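Local coordinates for RNA-binding protein, putative (Trypanosoma brucei, PDB 6E4O), which binds and remodels RNA through this RNA recognition motif of the kinetoplastid RNA-editing protein TbRGG2, captured here without RNA, and is probably an mRNA-binding protein, at residues T19-L24 against L58-E64; A27-F32 against E44-D50. All coordinates share one frame. Residue numbers count along the deposited sequence, not the author numbering.

Interaction 1 (T19-L24 against L58-E64); sequences TLKDHL and LQASELE
Residues 19-24 form the last turns of helix 17-24. Segment 58-64 runs past them as a type II beta turn (Leu-58 to Ser-61) followed by the short edge strand 62-63. The CA atoms of Leu-24 and Leu-58 lie 7.8 Å apart, those of His-23 and Leu-63 7.2 Å. Leu-58, just leaving helix 48-57, sets CD1 3.9 Å from Leu-24 CD2. Leu-58 O closes the turn, accepting from Ser-61 N at 3.2 Å and Ser-61 OG at 2.7 Å. Ser-61 OG (chi1 p) in turn accepts from His-23 NE2 at 2.9 Å, near the plane of the imidazole; the t rotamer of His-23 brings NE2 to Ser-61 at the end of the turn. Leu-63 points inward: its CB stands over the His-23 ring face, 4.2 Å from the centroid, a CH-pi contact, and its CD2 lies 4.0 Å from Leu-20 CD1. Glu-64, at left-handed angles (49/43), brings CD to 3.7 Å from Thr-19 CG2; OE1 shares a water with Thr-19 OG1 and is also bonded to Thr-15. This is the first helix of an RRM packing against the segment between the second helix and the last strand. Because Ser-61 OG gives its hydrogen to Leu-58 O, it is left as acceptor for His-23, whose NE2 carries the hydrogen of that bond.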
ATOM      1  N   THR A  19       3.830   0.465  -9.291  1.00 12.07           N
ATOM      2  CA  THR A  19       3.403  -0.922  -9.139  1.00 13.25           C
ATOM      3  C   THR A  19       2.627  -1.132  -7.838  1.00 16.74           C
ATOM      4  O   THR A  19       1.605  -1.821  -7.813  1.00 12.40           O
ATOM      5  CB  THR A  19       4.613  -1.861  -9.190  1.00 15.72           C
ATOM      6  OG1 THR A  19       5.241  -1.725 -10.469  1.00 16.81           O
ATOM      7  CG2 THR A  19       4.188  -3.307  -8.980  1.00 18.74           C
ATOM      8  N   LEU A  20       3.115  -0.533  -6.758  1.00 13.19           N
ATOM      9  CA  LEU A  20       2.408  -0.581  -5.482  1.00  9.58           C
ATOM     10  C   LEU A  20       1.072   0.128  -5.594  1.00 10.55           C
ATOM     11  O   LEU A  20       0.051  -0.353  -5.097  1.00  8.97           O
ATOM     12  CB  LEU A  20       3.247   0.070  -4.385  1.00 12.17           C
ATOM     13  CG  LEU A  20       2.560   0.106  -3.017  1.00 10.61           C
ATOM     14  CD1 LEU A  20       2.176  -1.302  -2.574  1.00 16.39           C
ATOM     15  CD2 LEU A  20       3.475   0.763  -1.990  1.00 11.25           C
ATOM     16  N   LYS A  21       1.078   1.280  -6.251  1.00 10.34           N
ATOM     17  CA  LYS A  21      -0.151   2.035  -6.430  1.00 13.43           C
ATOM     18  C   LYS A  21      -1.197   1.191  -7.154  1.00 13.81           C
ATOM     19  O   LYS A  21      -2.353   1.133  -6.733  1.00 12.24           O
ATOM     20  CB  LYS A  21       0.103   3.334  -7.197  1.00 14.45           C
ATOM     21  CG  LYS A  21      -1.168   4.129  -7.469  1.00 14.64           C
ATOM     22  CD  LYS A  21      -0.861   5.412  -8.221  1.00 27.77           C
ATOM     23  CE  LYS A  21      -2.126   6.183  -8.570  1.00 38.62           C
ATOM     24  NZ  LYS A  21      -1.802   7.497  -9.195  1.00 44.11           N
ATOM     25  N   ASP A  22      -0.800   0.534  -8.240  1.00 11.89           N
ATOM     26  CA  ASP A  22      -1.747  -0.288  -8.986  1.00 10.54           C
ATOM     27  C   ASP A  22      -2.299  -1.428  -8.140  1.00 12.31           C
ATOM     28  O   ASP A  22      -3.483  -1.763  -8.238  1.00 15.34           O
ATOM     29  CB  ASP A  22      -1.132  -0.837 -10.279  1.00 15.24           C
ATOM     30  CG  ASP A  22      -1.117   0.184 -11.397  1.00 24.32           C
ATOM     31  OD1 ASP A  22      -1.901   1.156 -11.338  1.00 24.67           O
ATOM     32  OD2 ASP A  22      -0.321   0.011 -12.342  1.00 29.72           O
ATOM     33  N   HIS A  23      -1.442  -2.034  -7.326  1.00 11.88           N
ATOM     34  CA  HIS A  23      -1.870  -3.098  -6.429  1.00  9.40           C
ATOM     35  C   HIS A  23      -2.950  -2.585  -5.464  1.00 13.10           C
ATOM     36  O   HIS A  23      -3.975  -3.236  -5.236  1.00 12.66           O
ATOM     37  CB  HIS A  23      -0.667  -3.648  -5.657  1.00 12.15           C
ATOM     38  CG  HIS A  23      -0.994  -4.815  -4.776  1.00 12.28           C
ATOM     39  ND1 HIS A  23      -1.348  -6.048  -5.273  1.00 16.28           N
ATOM     40  CD2 HIS A  23      -1.001  -4.929  -3.426  1.00 10.84           C
ATOM     41  CE1 HIS A  23      -1.572  -6.877  -4.262  1.00 15.61           C
ATOM     42  NE2 HIS A  23      -1.367  -6.222  -3.136  1.00 13.13           N
ATOM     43  N   LEU A  24      -2.723  -1.401  -4.911  1.00 10.46           N
ATOM     44  CA  LEU A  24      -3.601  -0.855  -3.882  1.00 10.23           C
ATOM     45  C   LEU A  24      -4.859  -0.208  -4.454  1.00 12.19           C
ATOM     46  O   LEU A  24      -5.800   0.100  -3.720  1.00 13.71           O
ATOM     47  CB  LEU A  24      -2.823   0.139  -3.012  1.00 10.94           C
ATOM     48  CG  LEU A  24      -1.740  -0.522  -2.162  1.00 14.73           C
ATOM     49  CD1 LEU A  24      -0.885   0.545  -1.484  1.00 15.93           C
ATOM     50  CD2 LEU A  24      -2.353  -1.454  -1.133  1.00 15.69           C
ATOM     51  N   LEU A  58      -6.566  -6.400   1.907  1.00 11.45           N
ATOM     52  CA  LEU A  58      -5.327  -6.620   1.158  1.00  8.66           C
ATOM     53  C   LEU A  58      -4.156  -6.970   2.072  1.00 11.95           C
ATOM     54  O   LEU A  58      -3.022  -7.036   1.631  1.00 12.85           O
ATOM     55  CB  LEU A  58      -4.988  -5.396   0.283  1.00  9.93           C
ATOM     56  CG  LEU A  58      -5.994  -5.008  -0.817  1.00  9.50           C
ATOM     57  CD1 LEU A  58      -5.535  -3.735  -1.530  1.00 13.03           C
ATOM     58  CD2 LEU A  58      -6.154  -6.138  -1.849  1.00 12.00           C
ATOM     59  N   GLN A  59      -4.450  -7.213   3.344  1.00  9.89           N
ATOM     60  CA  GLN A  59      -3.425  -7.616   4.293  1.00  9.50           C
ATOM     61  C   GLN A  59      -2.774  -8.911   3.831  1.00 10.16           C
ATOM     62  O   GLN A  59      -3.464  -9.842   3.408  1.00 11.24           O
ATOM     63  CB  GLN A  59      -4.036  -7.810   5.678  1.00  9.98           C
ATOM     64  CG  GLN A  59      -3.027  -8.134   6.778  1.00  9.53           C
ATOM     65  CD  GLN A  59      -2.036  -7.008   6.980  1.00 11.93           C
ATOM     66  OE1 GLN A  59      -1.111  -6.829   6.181  1.00 12.29           O
ATOM     67  NE2 GLN A  59      -2.242  -6.225   8.028  1.00 16.72           N
ATOM     68  N   ALA A  60      -1.449  -8.959   3.906  1.00  9.78           N
ATOM     69  CA  ALA A  60      -0.695 -10.156   3.555  1.00 11.14           C
ATOM     70  C   ALA A  60      -0.947 -10.632   2.123  1.00 15.04           C
ATOM     71  O   ALA A  60      -0.823 -11.822   1.823  1.00 12.81           O
ATOM     72  CB  ALA A  60      -0.978 -11.270   4.554  1.00 11.91           C
ATOM     73  N   SER A  61      -1.290  -9.706   1.233  1.00 12.29           N
ATOM     74  CA  SER A  61      -1.405 -10.040  -0.178  1.00 13.50           C
ATOM     75  C   SER A  61      -0.033 -10.021  -0.846  1.00 11.30           C
ATOM     76  O   SER A  61       0.858  -9.287  -0.449  1.00 11.10           O
ATOM     77  CB  SER A  61      -2.373  -9.098  -0.902  1.00 17.19           C
ATOM     78  OG  SER A  61      -1.966  -7.747  -0.779  1.00 14.75           O
ATOM     79  N   GLU A  62       0.142 -10.854  -1.858  1.00  9.50           N
ATOM     80  CA  GLU A  62       1.423 -10.926  -2.545  1.00 11.47           C
ATOM     81  C   GLU A  62       1.500  -9.932  -3.697  1.00 13.74           C
ATOM     82  O   GLU A  62       0.565  -9.809  -4.495  1.00 14.93           O
ATOM     83  CB  GLU A  62       1.672 -12.345  -3.061  1.00 12.83           C
ATOM     84  CG  GLU A  62       3.140 -12.643  -3.284  1.00 20.31           C
ATOM     85  CD  GLU A  62       3.380 -14.067  -3.732  1.00 17.42           C
ATOM     86  OE1 GLU A  62       3.646 -14.926  -2.866  1.00 20.83           O
ATOM     87  OE2 GLU A  62       3.314 -14.312  -4.950  1.00 23.28           O
ATOM     88  N   LEU A  63       2.614  -9.213  -3.766  1.00 11.46           N
ATOM     89  CA  LEU A  63       2.887  -8.313  -4.880  1.00 13.48           C
ATOM     90  C   LEU A  63       4.289  -8.583  -5.404  1.00 15.25           C
ATOM     91  O   LEU A  63       5.275  -8.502  -4.660  1.00 13.40           O
ATOM     92  CB  LEU A  63       2.752  -6.847  -4.447  1.00 14.75           C
ATOM     93  CG  LEU A  63       3.113  -5.785  -5.502  1.00 14.05           C
ATOM     94  CD1 LEU A  63       2.313  -5.953  -6.778  1.00 12.11           C
ATOM     95  CD2 LEU A  63       2.922  -4.384  -4.931  1.00 13.03           C
ATOM     96  N   GLU A  64       4.379  -8.927  -6.684  1.00 12.27           N
ATOM     97  CA  GLU A  64       5.667  -9.260  -7.279  1.00 13.49           C
ATOM     98  C   GLU A  64       6.430 -10.254  -6.411  1.00 16.82           C
ATOM     99  O   GLU A  64       7.640 -10.106  -6.179  1.00 15.53           O
ATOM    100  CB  GLU A  64       6.496  -7.997  -7.515  1.00 16.22           C
ATOM    101  CG  GLU A  64       5.804  -7.002  -8.436  1.00 17.20           C
ATOM    102  CD  GLU A  64       6.766  -6.004  -9.068  1.00 26.05           C
ATOM    103  OE1 GLU A  64       7.502  -5.313  -8.329  1.00 24.10           O
ATOM    104  OE2 GLU A  64       6.782  -5.906 -10.312  1.00 29.23           O
TER
HETATM  105  O   HOH W   1       7.789  -2.403  -9.853  1.00 21.38           O

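Interaction 2 (A27-F32 against E44-D50); sequences AGEVTF and EFVTPED
Four backbone hydrogen bonds, one of them weak, carry the pairing: Thr-31 N donates to Glu-44 O at 2.8 Å, Glu-44 N to Phe-32 O at 2.9 Å, and Val-46 N to Glu-29 O at 3.0 Å, with the weak one from Phe-32 N to Glu-44 O at 3.3 Å. Thr-31 and Phe-32 thus both face Glu-44, a classic beta bulge, with Thr-31 near-helical (-107/-17). Before it, Val-30 CA and Phe-45 CA lie 4.3 Å apart in a non-hydrogen-bonded antiparallel pair; within it, Phe-32 CA and Glu-44 CA are 4.9 Å apart in a hydrogen-bonded one. One water joins Thr-31 OG1 to Glu-44 OE1, while OE2 pairs with Arg-5. This is the hairpin of the second and third RRM strands, at one edge of the sheet; strand 40-45 leads into the second helix, N-capped by Thr-47 OG1, which accepts from Asp-50 N at 3.0 Å. Gly-28 (162/-172) passes with CA 3.7 Å from Asp-50 CG, where a CB would clash. Phe-45 (chi1 m) lays CE2 3.8 Å from Val-30 CG2 and 4.2 Å from Ala-27 CB, while Thr-31 CG2 meets Val-46 CG2 at 3.4 Å.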
ATOM      1  N   ALA A  27      -8.265  -1.336  -3.576  1.00 13.92           N
ATOM      2  CA  ALA A  27      -8.977  -0.859  -2.395  1.00 13.66           C
ATOM      3  C   ALA A  27      -9.564   0.531  -2.596  1.00 14.95           C
ATOM      4  O   ALA A  27     -10.536   0.896  -1.943  1.00 16.69           O
ATOM      5  CB  ALA A  27      -8.062  -0.859  -1.195  1.00 12.17           C
ATOM      6  N   GLY A  28      -8.974   1.312  -3.491  1.00 14.95           N
ATOM      7  CA  GLY A  28      -9.482   2.651  -3.727  1.00 18.44           C
ATOM      8  C   GLY A  28      -8.491   3.554  -4.420  1.00 15.89           C
ATOM      9  O   GLY A  28      -7.445   3.103  -4.862  1.00 18.12           O
ATOM     10  N   GLU A  29      -8.829   4.838  -4.516  1.00 13.62           N
ATOM     11  CA  GLU A  29      -7.979   5.791  -5.217  1.00 16.94           C
ATOM     12  C   GLU A  29      -6.807   6.230  -4.339  1.00 15.36           C
ATOM     13  O   GLU A  29      -6.980   6.553  -3.173  1.00 15.42           O
ATOM     14  CB  GLU A  29      -8.797   6.999  -5.681  1.00 26.95           C
ATOM     15  CG  GLU A  29      -7.995   8.045  -6.441  1.00 43.25           C
ATOM     16  CD  GLU A  29      -8.878   9.105  -7.086  1.00 59.73           C
ATOM     17  OE1 GLU A  29     -10.102   9.107  -6.826  1.00 60.96           O
ATOM     18  OE2 GLU A  29      -8.346   9.931  -7.860  1.00 67.49           O
ATOM     19  N   VAL A  30      -5.616   6.241  -4.917  1.00 16.78           N
ATOM     20  CA  VAL A  30      -4.400   6.559  -4.178  1.00 16.14           C
ATOM     21  C   VAL A  30      -3.937   7.985  -4.475  1.00 18.50           C
ATOM     22  O   VAL A  30      -3.796   8.366  -5.634  1.00 18.58           O
ATOM     23  CB  VAL A  30      -3.281   5.554  -4.541  1.00 16.89           C
ATOM     24  CG1 VAL A  30      -1.969   5.937  -3.872  1.00 15.96           C
ATOM     25  CG2 VAL A  30      -3.704   4.138  -4.159  1.00 15.84           C
ATOM     26  N   THR A  31      -3.704   8.772  -3.428  1.00 16.45           N
ATOM     27  CA  THR A  31      -3.290  10.167  -3.593  1.00 16.10           C
ATOM     28  C   THR A  31      -1.814  10.421  -3.265  1.00 19.00           C
ATOM     29  O   THR A  31      -1.263  11.462  -3.622  1.00 21.45           O
ATOM     30  CB  THR A  31      -4.129  11.115  -2.717  1.00 17.52           C
ATOM     31  OG1 THR A  31      -3.937  10.772  -1.343  1.00 19.62           O
ATOM     32  CG2 THR A  31      -5.607  11.007  -3.055  1.00 18.88           C
ATOM     33  N   PHE A  32      -1.189   9.495  -2.554  1.00 14.35           N
ATOM     34  CA  PHE A  32       0.232   9.608  -2.210  1.00 11.47           C
ATOM     35  C   PHE A  32       0.778   8.195  -2.209  1.00 14.19           C
ATOM     36  O   PHE A  32       0.159   7.293  -1.664  1.00 13.55           O
ATOM     37  CB  PHE A  32       0.406  10.237  -0.823  1.00 15.41           C
ATOM     38  CG  PHE A  32       1.842  10.397  -0.385  1.00 15.23           C
ATOM     39  CD1 PHE A  32       2.509  11.600  -0.566  1.00 14.41           C
ATOM     40  CD2 PHE A  32       2.514   9.353   0.245  1.00 11.64           C
ATOM     41  CE1 PHE A  32       3.824  11.753  -0.145  1.00 17.67           C
ATOM     42  CE2 PHE A  32       3.830   9.496   0.667  1.00 13.70           C
ATOM     43  CZ  PHE A  32       4.485  10.702   0.472  1.00 16.20           C
ATOM     44  N   GLU A  44      -1.346   7.118   0.823  1.00 12.13           N
ATOM     45  CA  GLU A  44      -2.577   7.726   1.289  1.00 10.65           C
ATOM     46  C   GLU A  44      -3.647   7.518   0.243  1.00 13.54           C
ATOM     47  O   GLU A  44      -3.368   7.518  -0.962  1.00 14.10           O
ATOM     48  CB  GLU A  44      -2.397   9.217   1.560  1.00 16.06           C
ATOM     49  CG  GLU A  44      -1.447   9.510   2.695  1.00 24.07           C
ATOM     50  CD  GLU A  44      -1.633  10.908   3.247  1.00 25.55           C
ATOM     51  OE1 GLU A  44      -2.092  11.791   2.491  1.00 25.57           O
ATOM     52  OE2 GLU A  44      -1.337  11.118   4.441  1.00 23.32           O
ATOM     53  N   PHE A  45      -4.868   7.308   0.705  1.00 11.28           N
ATOM     54  CA  PHE A  45      -6.003   7.122  -0.180  1.00 12.41           C
ATOM     55  C   PHE A  45      -6.882   8.355  -0.085  1.00 14.77           C
ATOM     56  O   PHE A  45      -6.758   9.146   0.856  1.00 14.64           O
ATOM     57  CB  PHE A  45      -6.824   5.898   0.244  1.00 10.14           C
ATOM     58  CG  PHE A  45      -6.109   4.590   0.070  1.00  9.92           C
ATOM     59  CD1 PHE A  45      -5.274   4.103   1.065  1.00 13.98           C
ATOM     60  CD2 PHE A  45      -6.296   3.833  -1.077  1.00 12.18           C
ATOM     61  CE1 PHE A  45      -4.615   2.886   0.908  1.00 13.48           C
ATOM     62  CE2 PHE A  45      -5.641   2.615  -1.243  1.00 14.26           C
ATOM     63  CZ  PHE A  45      -4.804   2.142  -0.251  1.00 12.11           C
ATOM     64  N   VAL A  46      -7.796   8.489  -1.038  1.00 15.26           N
ATOM     65  CA  VAL A  46      -8.737   9.599  -1.043  1.00 15.98           C
ATOM     66  C   VAL A  46      -9.629   9.598   0.190  1.00 18.48           C
ATOM     67  O   VAL A  46      -9.918  10.651   0.753  1.00 20.42           O
ATOM     68  CB  VAL A  46      -9.617   9.561  -2.296  1.00 19.55           C
ATOM     69  CG1 VAL A  46     -10.642  10.692  -2.266  1.00 25.47           C
ATOM     70  CG2 VAL A  46      -8.747   9.669  -3.526  1.00 21.17           C
ATOM     71  N   THR A  47     -10.081   8.424   0.614  1.00 15.17           N
ATOM     72  CA  THR A  47     -10.991   8.367   1.757  1.00 13.34           C
ATOM     73  C   THR A  47     -10.483   7.448   2.860  1.00 13.27           C
ATOM     74  O   THR A  47      -9.679   6.547   2.610  1.00 11.94           O
ATOM     75  CB  THR A  47     -12.395   7.891   1.343  1.00 13.89           C
ATOM     76  OG1 THR A  47     -12.343   6.502   0.994  1.00 17.52           O
ATOM     77  CG2 THR A  47     -12.911   8.692   0.150  1.00 18.90           C
ATOM     78  N   PRO A  48     -10.944   7.683   4.094  1.00 11.94           N
ATOM     79  CA  PRO A  48     -10.648   6.721   5.158  1.00 13.21           C
ATOM     80  C   PRO A  48     -11.204   5.338   4.834  1.00 13.34           C
ATOM     81  O   PRO A  48     -10.607   4.348   5.236  1.00 12.56           O
ATOM     82  CB  PRO A  48     -11.367   7.319   6.370  1.00 13.64           C
ATOM     83  CG  PRO A  48     -11.308   8.797   6.116  1.00 14.39           C
ATOM     84  CD  PRO A  48     -11.558   8.915   4.626  1.00 12.99           C
ATOM     85  N   GLU A  49     -12.331   5.274   4.129  1.00 13.20           N
ATOM     86  CA  GLU A  49     -12.917   3.985   3.744  1.00 17.21           C
ATOM     87  C   GLU A  49     -11.978   3.176   2.857  1.00 15.78           C
ATOM     88  O   GLU A  49     -11.909   1.950   2.972  1.00 12.20           O
ATOM     89  CB  GLU A  49     -14.253   4.190   3.026  1.00 17.71           C
ATOM     90  CG  GLU A  49     -15.387   4.668   3.932  1.00 24.34           C
ATOM     91  CD  GLU A  49     -15.134   6.031   4.566  1.00 26.65           C
ATOM     92  OE1 GLU A  49     -15.436   6.178   5.765  1.00 31.13           O
ATOM     93  OE2 GLU A  49     -14.653   6.961   3.883  1.00 19.04           O
ATOM     94  N   ASP A  50     -11.266   3.861   1.964  1.00 11.34           N
ATOM     95  CA  ASP A  50     -10.329   3.187   1.067  1.00 14.06           C
ATOM     96  C   ASP A  50      -9.167   2.611   1.862  1.00 15.79           C
ATOM     97  O   ASP A  50      -8.737   1.483   1.621  1.00 10.56           O
ATOM     98  CB  ASP A  50      -9.776   4.155   0.019  1.00 12.59           C
ATOM     99  CG  ASP A  50     -10.828   4.632  -0.964  1.00 20.42           C
ATOM    100  OD1 ASP A  50     -11.870   3.962  -1.103  1.00 17.70           O
ATOM    101  OD2 ASP A  50     -10.596   5.686  -1.606  1.00 25.81           O
TER
HETATM  102  O   HOH W   2     -11.886   6.203  -3.955  1.00 43.90           O
HETATM  103  O   HOH W   3      -2.283  12.589  -0.109  1.00 31.96           O
HETATM  104  O   HOH W   4      -5.778  11.604   0.844  1.00 32.34           O

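In the fold
From the N terminus, strand 5-9 leads into helix 17-24, the first half of interaction 1. The chain then enters 27-32, turns through the hairpin and closes the short loop of interaction 2 at 44-50. Helix 48-57 follows, and only at 58-64 does the longer loop of interaction 1 close, so interaction 2 lies wholly within it. Their centres are 14 Å apart, yet they touch: Leu-24 meets Phe-45 and Val-30, Lys-21 packs on Val-30, and Leu-58 on Ala-27. Interaction 2 pairs an outermost strand with its neighbour at one side of the sheet, whereas interaction 1 ties the first helix to strand 62-63 at the other.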